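Local coordinates for WbbM protein (Klebsiella pneumoniae, PDB 6U4B), which is a trimeric bifunctional glycosyltransferase that probably builds O-antigen polysaccharide by transferring sugars, one of its domains being related to glycosyltransferase family 8, at residues N582-T586 against P587-E591; S343-N346 against K347-V351; I306-D310 against N311-S315; V573-Y576 against D577-I580. All coordinates share one frame; numbering follows the deposited sequence.

Interaction 1: N582-T586 against P587-E591; sequences NIANT and PWEME
Thr586 and Trp588 meet where helix 576-583 gives way, through two tight turns, to helix 589-596. The hydroxyl OG1 of Thr586 lies at the edge of the indole, near its plane, 3.4 Å from CE3 of Trp588. It sits between backbone N and carbonyl carbon (chi1 70°), from where it bonds back to Ile583 O at 2.6 Å and weakly accepts Trp588 N, a capping bond. Ile583 crosses the tryptophan at about a right angle, its CG1 4.0 Å from Trp588 CB. The type I turn from Thr586 is closed by Glu589 N on Thr586 O (3.1 Å). Glu589, extended beyond CG, reaches back along the type II turn of Ile583-Thr586: OE2 weakly accepts Asn585 N at 3.0 Å, OE1 lies 3.6 Å from Ala584 CB, and a water 2.9 Å from OE2 donates to it. Outside, Trp588 NE1 bonds Asn346 OD1, and Arg349 makes a cation-pi contact with the indole. Asn585 OD1 binds a magnesium ion together with Asn585 OD1 of both other subunits. The weak bond from Asn585 N places the Glu589 carboxylate beside the backbone of a metal ligand, where its negative charge probably favours the shared cation.

Interaction 2: S343-N346 against K347-V351; sequences SYLN and KTRLV
Leu345 lies over one face of the Arg349 guanidinium, one turn further along helix 344-352. Its CG stands anti to the backbone N (chi1 -180°), which brings CG to 3.7 Å from Arg349 NE and spreads CD2 over the rim of the flat group, 3.8 Å from NH2 of Arg349. The arginine runs extended from CG to NE, with CG beside its own backbone N, and passes close to the preceding turn: Arg349 CG is 3.2 Å from Leu345 O. Its charge is met outside the helix by Asp577 of the second subunit at NE and by Glu591 at NH1. Tyr344, its CG anti to the backbone N as in Leu345, offers a ring face to Thr348 OG1, which is offset toward the rim and 3.6 Å from CE1 of Tyr344. That hydroxyl also donates to Tyr344 O at 3.0 Å. Thr348 N binds the same oxygen from the opposite face of its plane, so two donors of one residue grip one carbonyl. The helix is the crossover of a beta-alpha-beta unit between strands 333-340 and 360-366, within the family 8 glycosyltransferase region. Ser343 is its N-cap: OG accepts Asn346 N at 2.9 Å (N-H...O 157°). Asn346 turns its amide 62° from the guanidinium plane, giving ND2 to Asp310. Leu350 folds CG to 3.2 Å from Asn346 O.

Interaction 3: I306-D310 against N311-S315; sequences ISFDD and NYAIS
Strand 302-309 leads into a tight turn in which Tyr312 N bonds to Asp309 O at 3.2 Å and Ala313 N to Asp310 O at 3.0 Å. The turn is the first strand-to-helix connection of a beta-alpha-beta unit, strand 302-309, helix 313-325 and strand 333-340, in the family 8 glycosyltransferase region. Asp309 adds a side-chain grip: its CG is folded between backbone N and carbonyl carbon (chi1 56°), which curls OD1 round to accept Tyr312 N weakly at 3.2 Å. That NH, at the N-cap position of the helix, is therefore shared by the carbonyl and the carboxylate of one aspartate. Phe308 adopts a similarly folded first torsion (chi1 53°) and leans back against the helix start. Tyr312 O lies over one face of its ring, and CE2 of Phe308 comes to 3.7 Å from Ala313 CA. At the root of the two aromatic side chains, Phe308 CB packs on Tyr312 CB at 3.7 Å. The phenol ring itself leads away from the turn to meet Trp568 edge-to-face, and its side chain lies about 4 Å from that of Asp408, a ligand of the magnesium ion held by Asp406, Asp408 and His560. Asp310 reaches the next helix of the fold, where its OD2 accepts Ser343 N at the start of helix 344-352. The methyl CB of Ala313 sits 3.2 Å from Asp310 O.

Interaction 4: V573-Y576 against D577-I580; sequences VDFY and DDFI
The Tyr576 ring is overlain by Ile580, whose CG1 stands 3.7 Å from the ring centroid and 29° off its normal, a CH-pi contact over the face. The approach is tight and shifted toward the rim, with CG1 of Ile580 3.3 Å from CZ of Tyr576, while CD1 continues outward to 3.5 Å from the phenol OH of Tyr576. The tyrosine reaches this place because CG lies anti to the backbone N (chi1 167°), which lays the ring along the first turn of the helix. The backbone supports the pair: Ile580 N gives an almost straight bond to Tyr576 O at 3.1 Å, and Phe579 N adds a weak one to the same oxygen. One residue earlier, Phe575 shows its ring edge to Asp578: OD2 lies near the ring plane, 3.4 Å from Phe575 CD1, with the carboxylate turned 50° from the ring. Such an edge carries slightly positive hydrogens, so the approach is probably favourable. The other carboxylate oxygen, OD1, forms a salt bridge with Lys412. A type II turn from Val573 to Tyr576 delivers the chain into helix 576-583. Phe575 and Asp578 rest on strand 558-560, Tyr576 and Phe579 on Pro567 of helix 567-570.

In the fold
Along the chain the order is interaction 3, 2, 4, 1. Interactions 3 and 2, centres 11 Å apart, belong to successive beta-alpha-beta units that share strand 333-340, and Asp310 ties one to the other. Interactions 4 and 1 adjoin in sequence on helix 576-583, with centres 14 Å apart. Interaction 1 lies against interactions 3 and 2: its 587-591 segment packs on helix 313-325 and helix 344-352. Interactions 2 and 4 lie 24 Å apart between centres within a chain, yet Arg349 and Asp577 join them between subunits. The C-terminal helices pack on the helices beside the sheet, and both groups take part in the trimer interface, where Asn585 of each subunit meets one magnesium ion.

Interaction 1: N582-T586 against P587-E591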
loop_
_atom_site.group_PDB
_atom_site.type_symbol
_atom_site.label_atom_id
_atom_site.label_comp_id
_atom_site.label_asym_id
_atom_site.label_seq_id
_atom_site.Cartn_x
_atom_site.Cartn_y
_atom_site.Cartn_z
ATOM N N ASN A 582 -4.913 -4.053 8.503
ATOM C CA ASN A 582 -6.181 -3.550 7.995
ATOM C C ASN A 582 -6.327 -2.040 8.125
ATOM O O ASN A 582 -7.223 -1.465 7.499
ATOM C CB ASN A 582 -7.343 -4.248 8.709
ATOM C CG ASN A 582 -7.421 -5.721 8.375
ATOM O OD1 ASN A 582 -7.721 -6.092 7.239
ATOM N ND2 ASN A 582 -7.148 -6.571 9.358
ATOM N N ILE A 583 -5.478 -1.385 8.916
ATOM C CA ILE A 583 -5.511 0.068 9.017
ATOM C C ILE A 583 -4.459 0.730 8.130
ATOM O O ILE A 583 -4.548 1.943 7.886
ATOM C CB ILE A 583 -5.348 0.526 10.482
ATOM C CG1 ILE A 583 -6.183 1.779 10.744
ATOM C CG2 ILE A 583 -3.880 0.770 10.821
ATOM C CD1 ILE A 583 -7.673 1.553 10.584
ATOM N N ALA A 584 -3.471 -0.021 7.648
ATOM C CA ALA A 584 -2.510 0.525 6.703
ATOM C C ALA A 584 -3.198 0.854 5.383
ATOM O O ALA A 584 -4.138 0.173 4.961
ATOM C CB ALA A 584 -1.364 -0.465 6.478
ATOM N N ASN A 585 -2.725 1.919 4.739
ATOM C CA ASN A 585 -3.276 2.396 3.469
ATOM C C ASN A 585 -4.734 2.828 3.615
ATOM O O ASN A 585 -5.537 2.670 2.698
ATOM C CB ASN A 585 -3.125 1.350 2.360
ATOM C CG ASN A 585 -1.694 0.864 2.213
ATOM O OD1 ASN A 585 -0.820 1.602 1.762
ATOM N ND2 ASN A 585 -1.450 -0.385 2.590
ATOM N N THR A 586 -5.088 3.372 4.776
ATOM C CA THR A 586 -6.369 4.040 4.994
ATOM C C THR A 586 -6.064 5.449 5.492
ATOM O O THR A 586 -4.910 5.726 5.838
ATOM C CB THR A 586 -7.249 3.267 5.988
ATOM O OG1 THR A 586 -6.691 3.369 7.306
ATOM C CG2 THR A 586 -7.355 1.801 5.592
ATOM N N PRO A 587 -7.034 6.371 5.513
ATOM C CA PRO A 587 -6.740 7.709 6.063
ATOM C C PRO A 587 -6.376 7.704 7.538
ATOM O O PRO A 587 -5.811 8.695 8.017
ATOM C CB PRO A 587 -8.038 8.491 5.819
ATOM C CG PRO A 587 -8.671 7.795 4.675
ATOM C CD PRO A 587 -8.343 6.339 4.835
ATOM N N TRP A 588 -6.671 6.630 8.273
ATOM C CA TRP A 588 -6.305 6.562 9.683
ATOM C C TRP A 588 -4.876 6.086 9.905
ATOM O O TRP A 588 -4.457 5.968 11.060
ATOM C CB TRP A 588 -7.266 5.639 10.441
ATOM C CG TRP A 588 -8.706 6.032 10.326
ATOM C CD1 TRP A 588 -9.344 7.022 11.016
ATOM C CD2 TRP A 588 -9.690 5.442 9.469
ATOM N NE1 TRP A 588 -10.664 7.088 10.639
ATOM C CE2 TRP A 588 -10.901 6.128 9.691
ATOM C CE3 TRP A 588 -9.664 4.404 8.535
ATOM C CZ2 TRP A 588 -12.074 5.808 9.012
ATOM C CZ3 TRP A 588 -10.830 4.088 7.861
ATOM C CH2 TRP A 588 -12.018 4.787 8.103
ATOM N N GLU A 589 -4.120 5.824 8.835
ATOM C CA GLU A 589 -2.797 5.224 8.983
ATOM C C GLU A 589 -1.847 6.143 9.742
ATOM O O GLU A 589 -1.216 5.728 10.721
ATOM C CB GLU A 589 -2.231 4.872 7.608
ATOM C CG GLU A 589 -0.792 4.397 7.636
ATOM C CD GLU A 589 -0.387 3.704 6.352
ATOM O OE1 GLU A 589 0.337 2.689 6.430
ATOM O OE2 GLU A 589 -0.804 4.168 5.269
ATOM N N MET A 590 -1.731 7.399 9.307
ATOM C CA MET A 590 -0.861 8.337 10.009
ATOM C C MET A 590 -1.424 8.748 11.364
ATOM O O MET A 590 -0.660 9.201 12.223
ATOM C CB MET A 590 -0.609 9.579 9.152
ATOM C CG MET A 590 -1.864 10.216 8.578
ATOM S SD MET A 590 -1.603 11.938 8.105
ATOM C CE MET A 590 -2.342 12.783 9.503
ATOM N N GLU A 591 -2.736 8.606 11.573
ATOM C CA GLU A 591 -3.304 8.875 12.890
ATOM C C GLU A 591 -2.734 7.929 13.938
ATOM O O GLU A 591 -2.532 8.322 15.092
ATOM C CB GLU A 591 -4.827 8.744 12.854
ATOM C CG GLU A 591 -5.578 9.970 12.375
ATOM C CD GLU A 591 -7.052 9.902 12.731
ATOM O OE1 GLU A 591 -7.367 9.521 13.880
ATOM O OE2 GLU A 591 -7.893 10.215 11.863
HETATM O O HOH W 1 -2.011 6.524 4.126
#

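Interaction 2: S343-N346 against K347-V351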
loop_
_atom_site.group_PDB
_atom_site.type_symbol
_atom_site.label_atom_id
_atom_site.label_comp_id
_atom_site.label_asym_id
_atom_site.label_seq_id
_atom_site.Cartn_x
_atom_site.Cartn_y
_atom_site.Cartn_z
ATOM N N SER A 343 -18.114 11.413 13.163
ATOM C CA SER A 343 -17.912 12.642 12.412
ATOM C C SER A 343 -18.251 12.441 10.938
ATOM O O SER A 343 -18.223 11.325 10.410
ATOM C CB SER A 343 -16.468 13.123 12.550
ATOM O OG SER A 343 -15.579 12.262 11.858
ATOM N N TYR A 344 -18.591 13.551 10.278
ATOM C CA TYR A 344 -18.830 13.510 8.838
ATOM C C TYR A 344 -17.592 13.023 8.094
ATOM O O TYR A 344 -17.696 12.228 7.152
ATOM C CB TYR A 344 -19.255 14.889 8.333
ATOM C CG TYR A 344 -19.609 14.913 6.865
ATOM C CD1 TYR A 344 -18.659 15.238 5.905
ATOM C CD2 TYR A 344 -20.894 14.605 6.436
ATOM C CE1 TYR A 344 -18.980 15.257 4.561
ATOM C CE2 TYR A 344 -21.222 14.624 5.093
ATOM C CZ TYR A 344 -20.262 14.948 4.161
ATOM O OH TYR A 344 -20.589 14.965 2.825
ATOM N N LEU A 345 -16.412 13.482 8.517
ATOM C CA LEU A 345 -15.167 13.034 7.900
ATOM C C LEU A 345 -14.991 11.526 8.044
ATOM O O LEU A 345 -14.673 10.832 7.072
ATOM C CB LEU A 345 -13.984 13.782 8.517
ATOM C CG LEU A 345 -12.590 13.438 7.981
ATOM C CD1 LEU A 345 -12.522 13.636 6.473
ATOM C CD2 LEU A 345 -11.531 14.279 8.678
ATOM N N ASN A 346 -15.206 10.996 9.251
ATOM C CA ASN A 346 -15.009 9.564 9.462
ATOM C C ASN A 346 -16.048 8.741 8.713
ATOM O O ASN A 346 -15.720 7.691 8.151
ATOM C CB ASN A 346 -15.031 9.237 10.954
ATOM C CG ASN A 346 -13.675 9.414 11.605
ATOM O OD1 ASN A 346 -12.641 9.173 10.982
ATOM N ND2 ASN A 346 -13.671 9.845 12.863
ATOM N N LYS A 347 -17.303 9.200 8.685
ATOM C CA LYS A 347 -18.324 8.493 7.918
ATOM C C LYS A 347 -17.969 8.458 6.437
ATOM O O LYS A 347 -18.171 7.438 5.765
ATOM C CB LYS A 347 -19.698 9.136 8.128
ATOM C CG LYS A 347 -20.307 8.842 9.492
ATOM C CD LYS A 347 -21.808 9.138 9.541
ATOM C CE LYS A 347 -22.094 10.614 9.760
ATOM N NZ LYS A 347 -23.507 10.838 10.193
ATOM N N THR A 348 -17.423 9.559 5.915
ATOM C CA THR A 348 -16.993 9.587 4.520
ATOM C C THR A 348 -15.844 8.614 4.280
ATOM O O THR A 348 -15.856 7.845 3.311
ATOM C CB THR A 348 -16.584 11.006 4.128
ATOM O OG1 THR A 348 -17.734 11.866 4.167
ATOM C CG2 THR A 348 -15.985 11.020 2.737
ATOM N N ARG A 349 -14.841 8.633 5.162
ATOM C CA ARG A 349 -13.711 7.717 5.033
ATOM C C ARG A 349 -14.162 6.264 5.083
ATOM O O ARG A 349 -13.629 5.416 4.357
ATOM C CB ARG A 349 -12.692 7.990 6.139
ATOM C CG ARG A 349 -12.049 9.359 6.075
ATOM C CD ARG A 349 -11.207 9.627 7.309
ATOM N NE ARG A 349 -10.270 10.727 7.106
ATOM C CZ ARG A 349 -9.387 11.131 8.013
ATOM N NH1 ARG A 349 -9.324 10.525 9.190
ATOM N NH2 ARG A 349 -8.566 12.137 7.744
ATOM N N LEU A 350 -15.141 5.957 5.937
ATOM C CA LEU A 350 -15.600 4.577 6.074
ATOM C C LEU A 350 -16.293 4.091 4.807
ATOM O O LEU A 350 -16.061 2.960 4.362
ATOM C CB LEU A 350 -16.530 4.455 7.282
ATOM C CG LEU A 350 -15.804 4.536 8.626
ATOM C CD1 LEU A 350 -16.755 4.908 9.742
ATOM C CD2 LEU A 350 -15.120 3.211 8.922
ATOM N N VAL A 351 -17.151 4.926 4.216
ATOM C CA VAL A 351 -17.800 4.556 2.963
ATOM C C VAL A 351 -16.764 4.394 1.858
ATOM O O VAL A 351 -16.856 3.479 1.029
ATOM C CB VAL A 351 -18.873 5.595 2.586
ATOM C CG1 VAL A 351 -19.403 5.327 1.185
ATOM C CG2 VAL A 351 -20.009 5.572 3.598
#

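Interaction 3: I306-D310 against N311-S315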
loop_
_atom_site.group_PDB
_atom_site.type_symbol
_atom_site.label_atom_id
_atom_site.label_comp_id
_atom_site.label_asym_id
_atom_site.label_seq_id
_atom_site.Cartn_x
_atom_site.Cartn_y
_atom_site.Cartn_z
ATOM N N ILE A 306 -22.609 -3.298 12.929
ATOM C CA ILE A 306 -21.552 -2.804 13.800
ATOM C C ILE A 306 -22.059 -1.546 14.490
ATOM O O ILE A 306 -22.893 -0.813 13.950
ATOM C CB ILE A 306 -20.253 -2.511 13.015
ATOM C CG1 ILE A 306 -19.984 -3.610 11.986
ATOM C CG2 ILE A 306 -19.074 -2.384 13.963
ATOM C CD1 ILE A 306 -18.918 -3.250 10.971
ATOM N N SER A 307 -21.546 -1.293 15.691
ATOM C CA SER A 307 -21.948 -0.131 16.470
ATOM C C SER A 307 -20.718 0.506 17.096
ATOM O O SER A 307 -19.943 -0.176 17.774
ATOM C CB SER A 307 -22.961 -0.521 17.555
ATOM O OG SER A 307 -23.248 0.567 18.412
ATOM N N PHE A 308 -20.536 1.805 16.867
ATOM C CA PHE A 308 -19.450 2.530 17.511
ATOM C C PHE A 308 -19.714 4.026 17.427
ATOM O O PHE A 308 -20.531 4.494 16.628
ATOM C CB PHE A 308 -18.084 2.188 16.892
ATOM C CG PHE A 308 -18.023 2.349 15.395
ATOM C CD1 PHE A 308 -18.173 1.253 14.560
ATOM C CD2 PHE A 308 -17.788 3.591 14.823
ATOM C CE1 PHE A 308 -18.102 1.392 13.185
ATOM C CE2 PHE A 308 -17.720 3.739 13.448
ATOM C CZ PHE A 308 -17.876 2.637 12.627
ATOM N N ASP A 309 -19.011 4.769 18.277
ATOM C CA ASP A 309 -19.011 6.219 18.245
ATOM C C ASP A 309 -17.785 6.697 17.467
ATOM O O ASP A 309 -17.044 5.901 16.880
ATOM C CB ASP A 309 -19.062 6.788 19.669
ATOM C CG ASP A 309 -17.925 6.290 20.549
ATOM O OD1 ASP A 309 -16.951 5.715 20.020
ATOM O OD2 ASP A 309 -18.009 6.471 21.782
ATOM N N ASP A 310 -17.552 8.010 17.475
ATOM C CA ASP A 310 -16.459 8.557 16.678
ATOM C C ASP A 310 -15.100 8.110 17.208
ATOM O O ASP A 310 -14.173 7.873 16.426
ATOM C CB ASP A 310 -16.552 10.080 16.635
ATOM C CG ASP A 310 -15.591 10.691 15.634
ATOM O OD1 ASP A 310 -14.583 11.291 16.061
ATOM O OD2 ASP A 310 -15.832 10.551 14.416
ATOM N N ASN A 311 -14.964 7.976 18.529
ATOM C CA ASN A 311 -13.679 7.583 19.099
ATOM C C ASN A 311 -13.298 6.148 18.759
ATOM O O ASN A 311 -12.119 5.797 18.863
ATOM C CB ASN A 311 -13.690 7.783 20.616
ATOM C CG ASN A 311 -13.251 9.178 21.018
ATOM O OD1 ASN A 311 -12.330 9.746 20.428
ATOM N ND2 ASN A 311 -13.912 9.740 22.022
ATOM N N TYR A 312 -14.256 5.313 18.357
ATOM C CA TYR A 312 -13.962 3.959 17.901
ATOM C C TYR A 312 -14.099 3.816 16.390
ATOM O O TYR A 312 -14.143 2.694 15.877
ATOM C CB TYR A 312 -14.856 2.943 18.615
ATOM C CG TYR A 312 -14.225 2.345 19.852
ATOM C CD1 TYR A 312 -14.556 1.063 20.273
ATOM C CD2 TYR A 312 -13.301 3.062 20.602
ATOM C CE1 TYR A 312 -13.980 0.510 21.403
ATOM C CE2 TYR A 312 -12.722 2.517 21.734
ATOM C CZ TYR A 312 -13.066 1.241 22.131
ATOM O OH TYR A 312 -12.491 0.694 23.258
ATOM N N ALA A 313 -14.163 4.934 15.665
ATOM C CA ALA A 313 -14.249 4.870 14.210
ATOM C C ALA A 313 -12.998 4.254 13.598
ATOM O O ALA A 313 -13.087 3.571 12.572
ATOM C CB ALA A 313 -14.489 6.266 13.632
ATOM N N ILE A 314 -11.831 4.484 14.203
ATOM C CA ILE A 314 -10.599 3.865 13.714
ATOM C C ILE A 314 -10.698 2.349 13.811
ATOM O O ILE A 314 -10.341 1.621 12.877
ATOM C CB ILE A 314 -9.383 4.401 14.490
ATOM C CG1 ILE A 314 -9.226 5.905 14.259
ATOM C CG2 ILE A 314 -8.120 3.657 14.082
ATOM C CD1 ILE A 314 -8.005 6.499 14.918
ATOM N N SER A 315 -11.191 1.853 14.946
ATOM C CA SER A 315 -11.381 0.417 15.105
ATOM C C SER A 315 -12.394 -0.120 14.102
ATOM O O SER A 315 -12.206 -1.206 13.540
ATOM C CB SER A 315 -11.825 0.106 16.532
ATOM O OG SER A 315 -12.119 -1.268 16.672
#

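Interaction 4: V573-Y576 against D577-I580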
loop_
_atom_site.group_PDB
_atom_site.type_symbol
_atom_site.label_atom_id
_atom_site.label_comp_id
_atom_site.label_asym_id
_atom_site.label_seq_id
_atom_site.Cartn_x
_atom_site.Cartn_y
_atom_site.Cartn_z
ATOM N N VAL A 573 1.138 -5.699 21.776
ATOM C CA VAL A 573 -0.114 -6.428 21.942
ATOM C C VAL A 573 -0.095 -7.635 21.010
ATOM O O VAL A 573 0.484 -7.588 19.922
ATOM C CB VAL A 573 -1.320 -5.487 21.673
ATOM C CG1 VAL A 573 -2.475 -6.213 21.019
ATOM C CG2 VAL A 573 -1.783 -4.818 22.961
ATOM N N ASP A 574 -0.704 -8.734 21.454
ATOM C CA ASP A 574 -0.842 -9.906 20.597
ATOM C C ASP A 574 -1.805 -9.619 19.450
ATOM O O ASP A 574 -2.799 -8.902 19.615
ATOM C CB ASP A 574 -1.335 -11.109 21.399
ATOM C CG ASP A 574 -0.234 -11.767 22.213
ATOM O OD1 ASP A 574 0.945 -11.664 21.814
ATOM O OD2 ASP A 574 -0.551 -12.392 23.248
ATOM N N PHE A 575 -1.514 -10.202 18.284
ATOM C CA PHE A 575 -2.289 -9.978 17.061
ATOM C C PHE A 575 -2.270 -8.510 16.641
ATOM O O PHE A 575 -3.190 -8.031 15.974
ATOM C CB PHE A 575 -3.736 -10.466 17.208
ATOM C CG PHE A 575 -3.857 -11.925 17.543
ATOM C CD1 PHE A 575 -3.668 -12.891 16.567
ATOM C CD2 PHE A 575 -4.165 -12.332 18.830
ATOM C CE1 PHE A 575 -3.780 -14.234 16.869
ATOM C CE2 PHE A 575 -4.279 -13.675 19.140
ATOM C CZ PHE A 575 -4.087 -14.627 18.156
ATOM N N TYR A 576 -1.219 -7.788 17.037
ATOM C CA TYR A 576 -1.119 -6.373 16.696
ATOM C C TYR A 576 -0.930 -6.174 15.197
ATOM O O TYR A 576 -1.467 -5.219 14.620
ATOM C CB TYR A 576 0.027 -5.731 17.473
ATOM C CG TYR A 576 0.419 -4.360 16.983
ATOM C CD1 TYR A 576 -0.463 -3.292 17.073
ATOM C CD2 TYR A 576 1.678 -4.130 16.441
ATOM C CE1 TYR A 576 -0.107 -2.035 16.628
ATOM C CE2 TYR A 576 2.045 -2.879 15.996
ATOM C CZ TYR A 576 1.151 -1.833 16.093
ATOM O OH TYR A 576 1.514 -0.584 15.649
ATOM N N ASP A 577 -0.170 -7.062 14.551
ATOM C CA ASP A 577 0.020 -6.955 13.109
ATOM C C ASP A 577 -1.286 -7.171 12.353
ATOM O O ASP A 577 -1.485 -6.584 11.283
ATOM C CB ASP A 577 1.076 -7.955 12.641
ATOM C CG ASP A 577 2.443 -7.694 13.252
ATOM O OD1 ASP A 577 2.695 -6.558 13.707
ATOM O OD2 ASP A 577 3.270 -8.630 13.275
ATOM N N ASP A 578 -2.183 -8.004 12.891
ATOM C CA ASP A 578 -3.468 -8.244 12.242
ATOM C C ASP A 578 -4.318 -6.984 12.196
ATOM O O ASP A 578 -5.118 -6.808 11.269
ATOM C CB ASP A 578 -4.221 -9.354 12.971
ATOM C CG ASP A 578 -3.459 -10.659 12.982
ATOM O OD1 ASP A 578 -3.567 -11.420 11.999
ATOM O OD2 ASP A 578 -2.733 -10.909 13.964
ATOM N N PHE A 579 -4.175 -6.109 13.189
ATOM C CA PHE A 579 -4.906 -4.849 13.182
ATOM C C PHE A 579 -4.260 -3.844 12.235
ATOM O O PHE A 579 -4.947 -3.223 11.416
ATOM C CB PHE A 579 -4.978 -4.285 14.601
ATOM C CG PHE A 579 -5.526 -2.893 14.668
ATOM C CD1 PHE A 579 -6.891 -2.672 14.672
ATOM C CD2 PHE A 579 -4.674 -1.801 14.731
ATOM C CE1 PHE A 579 -7.398 -1.387 14.731
ATOM C CE2 PHE A 579 -5.174 -0.517 14.791
ATOM C CZ PHE A 579 -6.538 -0.308 14.792
ATOM N N ILE A 580 -2.939 -3.673 12.342
ATOM C CA ILE A 580 -2.221 -2.732 11.484
ATOM C C ILE A 580 -2.430 -3.077 10.017
ATOM O O ILE A 580 -2.632 -2.192 9.178
ATOM C CB ILE A 580 -0.725 -2.720 11.851
ATOM C CG1 ILE A 580 -0.524 -2.067 13.217
ATOM C CG2 ILE A 580 0.095 -2.010 10.782
ATOM C CD1 ILE A 580 -1.024 -0.636 13.290
#